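Local coordinates for protein SAM-dependent O-methyltransferase (Thermotoga maritima, PDB 1O54) that probably methylates N1 of adenosine 58 in tRNA, using S-adenosyl-L-methionine as methyl donor and working as a homotetramer, at residues 180-185 with 201-206. Sequence-based numbering, arbitrary orientation. Where two conformers were deposited one is given.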
# COMPACT_ATOMS: atom_id res chain seq x y z
N LYS A 180 38.56 7.25 6.35
CA LYS A 180 38.26 6.20 7.30
C LYS A 180 37.42 6.75 8.43
O LYS A 180 37.35 7.95 8.69
CB LYS A 180 39.56 5.63 7.89
CG LYS A 180 40.47 4.98 6.89
CD LYS A 180 39.90 3.69 6.36
CE LYS A 180 40.99 2.85 5.66
NZ LYS A 180 40.60 2.32 4.32
N ASP A 181 36.79 5.81 9.11
CA ASP A 181 35.99 6.08 10.25
C ASP A 181 34.86 7.07 9.98
O ASP A 181 34.49 7.83 10.87
CB ASP A 181 36.87 6.57 11.39
CG ASP A 181 37.77 5.47 11.91
OD1 ASP A 181 38.95 5.75 12.10
OD2 ASP A 181 37.34 4.32 12.13
N VAL A 182 34.29 7.02 8.78
CA VAL A 182 33.17 7.91 8.47
C VAL A 182 31.91 7.45 9.23
O VAL A 182 31.77 6.26 9.59
CB VAL A 182 32.91 8.11 6.96
CG1 VAL A 182 34.16 8.55 6.25
CG2 VAL A 182 32.28 6.86 6.33
N ASP A 183 31.02 8.40 9.49
CA ASP A 183 29.86 8.12 10.33
C ASP A 183 28.80 7.29 9.61
O ASP A 183 28.14 6.44 10.22
CB ASP A 183 29.28 9.42 10.80
CG ASP A 183 30.24 10.16 11.69
OD1 ASP A 183 30.32 9.78 12.87
OD2 ASP A 183 30.97 11.09 11.27
N ALA A 184 28.63 7.56 8.32
CA ALA A 184 27.63 6.88 7.50
C ALA A 184 28.04 6.96 6.03
O ALA A 184 28.85 7.82 5.65
CB ALA A 184 26.27 7.48 7.68
N LEU A 185 27.43 6.11 5.22
CA LEU A 185 27.77 5.99 3.83
C LEU A 185 26.52 5.64 3.06
O LEU A 185 25.80 4.72 3.42
CB LEU A 185 28.86 4.93 3.64
CG LEU A 185 29.47 4.82 2.24
CD1 LEU A 185 30.88 4.32 2.33
CD2 LEU A 185 28.61 3.95 1.34
N GLU A 201 35.06 -0.92 4.76
CA GLU A 201 36.39 -0.45 5.20
C GLU A 201 36.39 1.02 5.64
O GLU A 201 37.14 1.41 6.53
CB GLU A 201 37.41 -0.68 4.10
CG GLU A 201 37.72 -2.15 3.90
CD GLU A 201 38.49 -2.48 2.63
OE1 GLU A 201 38.78 -1.57 1.80
OE2 GLU A 201 38.81 -3.68 2.48
N ALA A 202 35.57 1.82 4.98
CA ALA A 202 35.52 3.27 5.23
C ALA A 202 34.73 3.65 6.49
O ALA A 202 34.95 4.72 7.04
CB ALA A 202 34.95 3.99 4.03
N LEU A 203 33.79 2.81 6.92
CA LEU A 203 32.89 3.12 8.04
C LEU A 203 33.54 2.96 9.40
O LEU A 203 34.33 2.04 9.60
CB LEU A 203 31.66 2.23 7.96
CG LEU A 203 30.69 2.64 6.86
CD1 LEU A 203 29.73 1.56 6.55
CD2 LEU A 203 29.96 3.86 7.33
N LYS A 204 33.22 3.86 10.32
CA LYS A 204 33.58 3.66 11.74
C LYS A 204 32.85 2.43 12.32
O LYS A 204 31.84 1.97 11.77
CB LYS A 204 33.22 4.91 12.55
CG LYS A 204 31.74 5.14 12.72
CD LYS A 204 31.37 6.39 13.50
CE LYS A 204 29.89 6.41 13.82
NZ LYS A 204 29.46 7.67 14.50
N GLY A 205 33.37 1.91 13.43
CA GLY A 205 32.64 0.94 14.23
C GLY A 205 31.30 1.49 14.63
O GLY A 205 31.19 2.58 15.19
N GLY A 206 30.24 0.75 14.30
CA GLY A 206 28.89 1.21 14.54
C GLY A 206 28.39 2.18 13.48
O GLY A 206 27.29 2.71 13.60
O HOH W 1 37.15 2.94 8.76
O HOH W 2 35.84 3.14 14.36
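K204 holds CG between its backbone N and carbonyl carbon (chi1 69°), close to V182 O (3.3 Å), and its chain then runs extended past D183. At the end of that chain, K204 NZ meets D183 OD1 in a 2.8 Å salt bridge, on the lone pair facing away from OD2. Both charges are shared with a second subunit: K15 of that chain also binds D183 OD1, and its D18 binds K204 NZ. OD2 of D183 takes the backbone N-H of R115. Two backbone bonds bracket V182: its N donates to A202 O at 3.0 Å, and its O receives K204 N at 2.9 Å, nearly straight (178°). L203 starts away from the strand, but its CD2 comes back to it, 3.8 Å from A184 CA and 3.9 Å from V182 CG2, with L185 CB also against it. One water ties D181 N to the carbonyls of E201 and L203; another links D181 OD2 to G205 N, while D181 OD1 is bonded by H12, a tag residue of the second subunit. Leaving helix 196-202, L203 forms a parallel bridge with V182, the return of a right-handed beta-alpha-beta crossover characteristic of the Rossmann-like class I methyltransferase fold.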